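Local coordinates for Di-haem cytochrome c peroxidase family protein (Burkholderia thailandensis E264, PDB 6NX0) that carries two covalently bound c-type haems and probably acts as a peroxidase that reduces hydrogen peroxide, at residues L104-F109 / Q257-S262; P99-L104 / G235-S240. One frame throughout, in Å; residues are numbered along the deposited sequence.

Contact 1. Residues L104-F109 / Q257-S262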
ATOM      1  N   LEU A 104       2.872   1.863  23.426  1.00 12.55           N
ATOM      2  CA  LEU A 104       3.828   0.765  23.345  1.00 11.79           C
ATOM      3  C   LEU A 104       4.118   0.396  21.890  1.00 10.89           C
ATOM      4  O   LEU A 104       5.266   0.135  21.512  1.00 11.37           O
ATOM      5  CB  LEU A 104       3.279  -0.440  24.100  1.00 16.33           C
ATOM      6  CG  LEU A 104       4.196  -1.607  24.370  1.00 20.29           C
ATOM      7  CD1 LEU A 104       5.487  -1.166  25.017  1.00 21.59           C
ATOM      8  CD2 LEU A 104       3.405  -2.537  25.299  1.00 20.58           C
ATOM      9  N   GLY A 105       3.086   0.394  21.055  1.00 10.99           N
ATOM     10  CA  GLY A 105       3.305   0.162  19.637  1.00 10.66           C
ATOM     11  C   GLY A 105       4.203   1.208  19.009  1.00 10.83           C
ATOM     12  O   GLY A 105       5.068   0.884  18.187  1.00  9.94           O
ATOM     13  N   LYS A 106       4.006   2.478  19.378  1.00 10.39           N
ATOM     14  CA  LYS A 106       4.850   3.545  18.853  1.00 11.24           C
ATOM     15  C   LYS A 106       6.289   3.375  19.325  1.00 12.61           C
ATOM     16  O   LYS A 106       7.239   3.596  18.562  1.00 10.97           O
ATOM     17  CB  LYS A 106       4.289   4.903  19.270  1.00 11.13           C
ATOM     18  CG  LYS A 106       4.954   6.075  18.566  1.00 14.04           C
ATOM     19  CD  LYS A 106       4.321   7.427  18.949  1.00 17.73           C
ATOM     20  CE  LYS A 106       4.939   8.567  18.154  1.00 25.40           C
ATOM     21  NZ  LYS A 106       4.391   9.886  18.615  1.00 34.35           N
ATOM     22  N   ARG A 107       6.470   2.945  20.573  1.00 10.46           N
ATOM     23  CA  ARG A 107       7.805   2.644  21.075  1.00 12.65           C
ATOM     24  C   ARG A 107       8.493   1.590  20.216  1.00 10.65           C
ATOM     25  O   ARG A 107       9.659   1.747  19.846  1.00 11.49           O
ATOM     26  CB  ARG A 107       7.705   2.192  22.541  1.00 12.71           C
ATOM     27  CG  ARG A 107       9.001   1.886  23.162  1.00 13.48           C
ATOM     28  CD  ARG A 107       8.841   1.514  24.622  1.00 12.70           C
ATOM     29  NE  ARG A 107      10.158   1.179  25.126  1.00 11.91           N
ATOM     30  CZ  ARG A 107      10.513   1.174  26.407  1.00 11.77           C
ATOM     31  NH1 ARG A 107       9.625   1.459  27.349  1.00 12.31           N
ATOM     32  NH2 ARG A 107      11.762   0.875  26.721  1.00 11.85           N
ATOM     33  N   VAL A 108       7.782   0.508  19.892  1.00 10.55           N
ATOM     34  CA  VAL A 108       8.311  -0.529  19.005  1.00  8.91           C
ATOM     35  C   VAL A 108       8.651   0.065  17.647  1.00 11.58           C
ATOM     36  O   VAL A 108       9.709  -0.212  17.067  1.00 10.49           O
ATOM     37  CB  VAL A 108       7.285  -1.677  18.870  1.00  9.68           C
ATOM     38  CG1 VAL A 108       7.715  -2.674  17.829  1.00 11.26           C
ATOM     39  CG2 VAL A 108       7.064  -2.363  20.234  1.00 11.85           C
ATOM     40  N   PHE A 109       7.741   0.881  17.112  1.00 10.33           N
ATOM     41  CA  PHE A 109       7.907   1.418  15.761  1.00  9.93           C
ATOM     42  C   PHE A 109       9.191   2.207  15.593  1.00 11.40           C
ATOM     43  O   PHE A 109       9.795   2.195  14.512  1.00  9.88           O
ATOM     44  CB  PHE A 109       6.715   2.304  15.432  1.00 10.07           C
ATOM     45  CG  PHE A 109       6.566   2.632  13.967  1.00  9.58           C
ATOM     46  CD1 PHE A 109       7.180   3.742  13.422  1.00 11.03           C
ATOM     47  CD2 PHE A 109       5.817   1.821  13.152  1.00  9.99           C
ATOM     48  CE1 PHE A 109       7.016   4.046  12.080  1.00 10.86           C
ATOM     49  CE2 PHE A 109       5.643   2.116  11.804  1.00 10.04           C
ATOM     50  CZ  PHE A 109       6.245   3.220  11.273  1.00 10.35           C
ATOM     51  N   GLN A 257      -0.609  -3.063  16.171  1.00 10.88           N
ATOM     52  CA  GLN A 257      -1.973  -2.868  15.706  1.00 12.20           C
ATOM     53  C   GLN A 257      -2.627  -1.685  16.411  1.00 13.20           C
ATOM     54  O   GLN A 257      -3.264  -0.843  15.773  1.00 13.52           O
ATOM     55  CB  GLN A 257      -2.752  -4.166  15.931  1.00 15.54           C
ATOM     56  CG  GLN A 257      -4.031  -4.305  15.153  1.00 26.22           C
ATOM     57  CD  GLN A 257      -4.485  -5.764  15.156  1.00 35.24           C
ATOM     58  OE1 GLN A 257      -4.136  -6.564  14.259  1.00 27.37           O
ATOM     59  NE2 GLN A 257      -5.214  -6.134  16.202  1.00 37.71           N
ATOM     60  N   ALA A 258      -2.446  -1.570  17.726  1.00 11.60           N
ATOM     61  CA  ALA A 258      -3.031  -0.447  18.446  1.00 12.15           C
ATOM     62  C   ALA A 258      -2.463   0.878  17.962  1.00 12.26           C
ATOM     63  O   ALA A 258      -3.198   1.856  17.816  1.00 13.49           O
ATOM     64  CB  ALA A 258      -2.803  -0.603  19.948  1.00 14.47           C
ATOM     65  N   TYR A 259      -1.144   0.946  17.740  1.00 10.87           N
ATOM     66  CA  TYR A 259      -0.565   2.200  17.273  1.00  9.14           C
ATOM     67  C   TYR A 259      -1.083   2.549  15.888  1.00 10.70           C
ATOM     68  O   TYR A 259      -1.520   3.681  15.640  1.00 12.39           O
ATOM     69  CB  TYR A 259       0.964   2.133  17.276  1.00 10.02           C
ATOM     70  CG  TYR A 259       1.654   3.326  16.626  1.00 12.16           C
ATOM     71  CD1 TYR A 259       1.321   4.623  16.965  1.00 11.30           C
ATOM     72  CD2 TYR A 259       2.665   3.134  15.699  1.00 11.33           C
ATOM     73  CE1 TYR A 259       1.985   5.702  16.396  1.00 12.62           C
ATOM     74  CE2 TYR A 259       3.316   4.189  15.125  1.00 11.69           C
ATOM     75  CZ  TYR A 259       2.973   5.480  15.470  1.00 13.30           C
ATOM     76  OH  TYR A 259       3.642   6.553  14.910  1.00 16.48           O
ATOM     77  N   LEU A 260      -1.049   1.586  14.971  1.00 10.89           N
ATOM     78  CA  LEU A 260      -1.440   1.895  13.607  1.00  9.89           C
ATOM     79  C   LEU A 260      -2.932   2.128  13.462  1.00 13.45           C
ATOM     80  O   LEU A 260      -3.349   2.691  12.449  1.00 12.12           O
ATOM     81  CB  LEU A 260      -0.969   0.787  12.665  1.00  8.86           C
ATOM     82  CG  LEU A 260       0.562   0.618  12.611  1.00 11.18           C
ATOM     83  CD1 LEU A 260       0.978  -0.480  11.643  1.00 12.65           C
ATOM     84  CD2 LEU A 260       1.251   1.938  12.234  1.00 11.71           C
ATOM     85  N   GLN A 261      -3.747   1.728  14.436  1.00 12.12           N
ATOM     86  CA  GLN A 261      -5.177   2.023  14.383  1.00 13.33           C
ATOM     87  C   GLN A 261      -5.547   3.287  15.154  1.00 13.93           C
ATOM     88  O   GLN A 261      -6.722   3.674  15.153  1.00 14.91           O
ATOM     89  CB  GLN A 261      -6.001   0.827  14.908  1.00 14.39           C
ATOM     90  CG  GLN A 261      -5.898  -0.432  14.015  1.00 21.71           C
ATOM     91  CD  GLN A 261      -6.532  -1.702  14.588  1.00 27.96           C
ATOM     92  OE1 GLN A 261      -6.524  -2.754  13.929  1.00 25.87           O
ATOM     93  NE2 GLN A 261      -7.073  -1.618  15.801  1.00 20.57           N
ATOM     94  N   SER A 262      -4.587   3.958  15.782  1.00 12.25           N
ATOM     95  CA  SER A 262      -4.903   5.149  16.549  1.00 16.16           C
ATOM     96  C   SER A 262      -5.286   6.287  15.608  1.00 15.00           C
ATOM     97  O   SER A 262      -4.920   6.320  14.428  1.00 15.56           O
ATOM     98  CB  SER A 262      -3.731   5.541  17.451  1.00 13.35           C
ATOM     99  OG  SER A 262      -2.603   5.996  16.722  1.00 13.80           O
TER
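The ring of Tyr259, which has the largest share of the buried surface, lies against the backbone at Gly105 and Lys106 and meets Phe109 with its rim. The aromatic pair is an offset edge-to-face contact: the edge of Tyr259 points to the face of Phe109, with centroids 5.5 Å apart and planes at 67°. Its closest atoms are Tyr259 CE2 and Phe109 CG at 3.8 Å. A CH-pi contact occupies a face of Tyr259, where Lys106 CB stands 3.8 Å from the ring centroid and 14° off the normal. With CG anti to the backbone N, chi1 -170° puts Lys106 CG 3.7 Å from Tyr259 CE1, and the extended chain runs past the phenol, CE lying 4.0 Å from Tyr259 OH. The backbone of Gly105 lies close to Tyr259: their CA atoms are 5.0 Å apart, and Gly105 C is 3.8 Å from Tyr259 CB, a spacing that the absence of a side chain on Gly105 permits. Leu260 CD2 adds a looser apolar contact with Phe109. No hydrogen bond crosses. Phe109 also touches Cys122, one of the two cysteines of the CXXCH motif bound covalently to a haem c, and His126, an axial ligand of its iron, while Tyr259 touches Phe132. The contact thus joins the C-terminal ends of helices 99-109 and 245-260, and Val108 packs on helix 228-237 and on Leu252 and Met256 of helix 245-260.

Contact 2. Residues P99-L104 / G235-S240. With NO3 (nitrate ion), chain E.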
ATOM      1  N   PRO A  99      -4.801   4.250  24.651  1.00 21.77           N
ATOM      2  CA  PRO A  99      -3.598   5.090  24.581  1.00 22.53           C
ATOM      3  C   PRO A  99      -2.345   4.399  25.075  1.00 23.59           C
ATOM      4  O   PRO A  99      -1.262   4.623  24.514  1.00 22.16           O
ATOM      5  CB  PRO A  99      -3.970   6.300  25.453  1.00 29.60           C
ATOM      6  CG  PRO A  99      -5.451   6.336  25.406  1.00 32.59           C
ATOM      7  CD  PRO A  99      -5.879   4.915  25.405  1.00 27.30           C
ATOM      8  N   THR A 100      -2.444   3.569  26.115  1.00 20.42           N
ATOM      9  CA  THR A 100      -1.224   2.967  26.643  1.00 23.59           C
ATOM     10  C   THR A 100      -0.703   1.875  25.709  1.00 18.95           C
ATOM     11  O   THR A 100       0.513   1.774  25.495  1.00 21.41           O
ATOM     12  CB  THR A 100      -1.441   2.431  28.061  1.00 28.16           C
ATOM     13  OG1 THR A 100      -2.419   1.394  28.067  1.00 34.00           O
ATOM     14  CG2 THR A 100      -1.885   3.549  28.964  1.00 24.78           C
ATOM     15  N   LEU A 101      -1.597   1.075  25.118  1.00 18.45           N
ATOM     16  CA  LEU A 101      -1.151   0.056  24.176  1.00 16.47           C
ATOM     17  C   LEU A 101      -0.651   0.687  22.876  1.00 16.24           C
ATOM     18  O   LEU A 101       0.332   0.215  22.281  1.00 15.44           O
ATOM     19  CB  LEU A 101      -2.272  -0.946  23.902  1.00 17.76           C
ATOM     20  CG  LEU A 101      -1.854  -2.132  23.033  1.00 14.89           C
ATOM     21  CD1 LEU A 101      -0.663  -2.878  23.677  1.00 18.92           C
ATOM     22  CD2 LEU A 101      -2.998  -3.087  22.786  1.00 20.06           C
ATOM     23  N   ALA A 102      -1.292   1.773  22.435  1.00 14.54           N
ATOM     24  CA  ALA A 102      -0.838   2.469  21.237  1.00 14.48           C
ATOM     25  C   ALA A 102       0.538   3.077  21.465  1.00 15.81           C
ATOM     26  O   ALA A 102       1.376   3.101  20.555  1.00 12.14           O
ATOM     27  CB  ALA A 102      -1.854   3.547  20.852  1.00 14.49           C
ATOM     28  N   ALA A 103       0.794   3.565  22.681  1.00 15.80           N
ATOM     29  CA  ALA A 103       2.103   4.142  22.969  1.00 15.75           C
ATOM     30  C   ALA A 103       3.189   3.072  22.955  1.00 12.49           C
ATOM     31  O   ALA A 103       4.320   3.329  22.530  1.00 12.77           O
ATOM     32  CB  ALA A 103       2.073   4.863  24.310  1.00 18.15           C
ATOM     33  N   LEU A 104       2.872   1.863  23.426  1.00 12.55           N
ATOM     34  CA  LEU A 104       3.828   0.765  23.345  1.00 11.79           C
ATOM     35  C   LEU A 104       4.118   0.396  21.890  1.00 10.89           C
ATOM     36  O   LEU A 104       5.266   0.135  21.512  1.00 11.37           O
ATOM     37  CB  LEU A 104       3.279  -0.440  24.100  1.00 16.33           C
ATOM     38  CG  LEU A 104       4.196  -1.607  24.370  1.00 20.29           C
ATOM     39  CD1 LEU A 104       5.487  -1.166  25.017  1.00 21.59           C
ATOM     40  CD2 LEU A 104       3.405  -2.537  25.299  1.00 20.58           C
ATOM     41  N   GLY A 235       5.932  -6.348  31.380  1.00 13.43           N
ATOM     42  CA  GLY A 235       5.047  -5.715  32.356  1.00 15.72           C
ATOM     43  C   GLY A 235       3.592  -5.784  31.943  1.00 17.48           C
ATOM     44  O   GLY A 235       2.701  -6.002  32.776  1.00 21.44           O
ATOM     45  N   ARG A 236       3.328  -5.614  30.653  1.00 14.45           N
ATOM     46  CA  ARG A 236       1.980  -5.608  30.110  1.00 16.07           C
ATOM     47  C   ARG A 236       1.475  -7.010  29.791  1.00 18.37           C
ATOM     48  O   ARG A 236       0.303  -7.321  30.037  1.00 19.03           O
ATOM     49  CB  ARG A 236       1.956  -4.732  28.855  1.00 18.08           C
ATOM     50  CG  ARG A 236       0.681  -4.747  28.042  1.00 22.67           C
ATOM     51  CD  ARG A 236      -0.390  -3.925  28.681  1.00 32.76           C
ATOM     52  NE  ARG A 236      -1.625  -4.018  27.910  1.00 38.87           N
ATOM     53  CZ  ARG A 236      -2.303  -2.982  27.427  1.00 35.66           C
ATOM     54  NH1 ARG A 236      -3.409  -3.210  26.739  1.00 39.33           N
ATOM     55  NH2 ARG A 236      -1.906  -1.731  27.634  1.00 33.38           N
ATOM     56  N   PHE A 237       2.335  -7.873  29.246  1.00 14.28           N
ATOM     57  CA  PHE A 237       1.900  -9.137  28.690  1.00 14.03           C
ATOM     58  C   PHE A 237       2.366 -10.352  29.475  1.00 13.10           C
ATOM     59  O   PHE A 237       1.982 -11.481  29.127  1.00 13.75           O
ATOM     60  CB  PHE A 237       2.388  -9.259  27.241  1.00 13.40           C
ATOM     61  CG  PHE A 237       1.765  -8.269  26.309  1.00 13.63           C
ATOM     62  CD1 PHE A 237       0.459  -8.419  25.917  1.00 16.90           C
ATOM     63  CD2 PHE A 237       2.500  -7.217  25.788  1.00 14.15           C
ATOM     64  CE1 PHE A 237      -0.121  -7.525  25.045  1.00 16.28           C
ATOM     65  CE2 PHE A 237       1.921  -6.322  24.899  1.00 14.89           C
ATOM     66  CZ  PHE A 237       0.616  -6.486  24.530  1.00 17.97           C
ATOM     67  N   GLY A 238       3.205 -10.161  30.480  1.00 12.15           N
ATOM     68  CA  GLY A 238       3.671 -11.249  31.307  1.00 12.53           C
ATOM     69  C   GLY A 238       5.079 -11.696  30.997  1.00 11.73           C
ATOM     70  O   GLY A 238       5.607 -11.452  29.913  1.00 12.57           O
ATOM     71  N   PRO A 239       5.713 -12.391  31.947  1.00 11.51           N
ATOM     72  CA  PRO A 239       7.138 -12.720  31.800  1.00 11.79           C
ATOM     73  C   PRO A 239       7.438 -13.701  30.681  1.00 10.29           C
ATOM     74  O   PRO A 239       8.595 -13.785  30.254  1.00 11.09           O
ATOM     75  CB  PRO A 239       7.512 -13.303  33.173  1.00 13.48           C
ATOM     76  CG  PRO A 239       6.214 -13.806  33.730  1.00 13.33           C
ATOM     77  CD  PRO A 239       5.166 -12.828  33.238  1.00 12.49           C
ATOM     78  N   SER A 240       6.460 -14.467  30.203  1.00 11.31           N
ATOM     79  CA  SER A 240       6.763 -15.452  29.174  1.00 11.54           C
ATOM     80  C   SER A 240       7.090 -14.816  27.830  1.00 11.08           C
ATOM     81  O   SER A 240       7.561 -15.524  26.936  1.00 10.70           O
ATOM     82  CB  SER A 240       5.602 -16.439  29.015  1.00 12.74           C
ATOM     83  OG  SER A 240       5.429 -17.254  30.192  1.00 12.95           O
TER
HETATM   84  N   NO3 E 604       3.122 -15.246  31.729  1.00 18.59           N
HETATM   85  O1  NO3 E 604       3.551 -14.450  30.835  1.00 17.67           O
HETATM   86  O2  NO3 E 604       3.675 -16.373  31.827  1.00 20.61           O
HETATM   87  O3  NO3 E 604       2.154 -14.903  32.492  1.00 20.57           O
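Leu101 and Arg236 mark the nearest backbone approach, 8.8 Å between CA atoms, a separation bridged by side chains in this helix-helix packing at the protein surface. Helix 99-109 supplies its first turns, whereas helix 228-237 is ending: Gly238 leaves helical geometry with a positive phi, where a CB would press on the preceding carbonyl oxygen. Arg236 reaches across with its chain bent at chi2 (77°). Leu101 CD1 sits over the centre of one guanidinium face, 4.1 Å from Arg236 CZ, and Thr100 OG1 lies at the guanidinium edge. The bond from Arg236 NH2 to Thr100 OG1 is weak, 3.2 Å long and bent to 126°; a long, weak ion pair with Asp98 gives the same guanidinium a second partner. Phe237 packs its ring against both leucines: CZ comes within 3.9 Å of Leu101 CD1, while CE2 is near Leu104 CD2, and Arg236 CG covers the centre of one ring face. Leu101 also touches Ala255 and Ala258 of helix 245-260, and Phe237 touches Val251 and Glu254. Beyond the helix end a nitrate ion, probably from the crystallisation liquor, is held twice by Ser240: N donates to nitrate O1 at 3.0 Å and 166°, and OG donates to nitrate O2 at 2.6 Å.

Both contacts use helix 99-109, contact 2 its first turns and contact 1 its last, with Leu104 common to the two ranges; their centres are 11 Å apart. The partner helices 228-237 and 245-260 follow each other in the chain, and the three pack together: Leu101 and Phe237 both touch helix 245-260, and Leu104 touches Ala232 and Leu233 of helix 228-237. The contacts also touch directly: Ala258 CB is 3.6 Å from Leu101 CG, and Tyr259 CB is 3.4 Å from Ala102 O. Their relation to the haem differs. In contact 1 the side chain of Leu260 comes within about 4 Å of a haem c, nearest atoms, whereas in contact 2 the side chain of Leu104 remains about 13 Å from one.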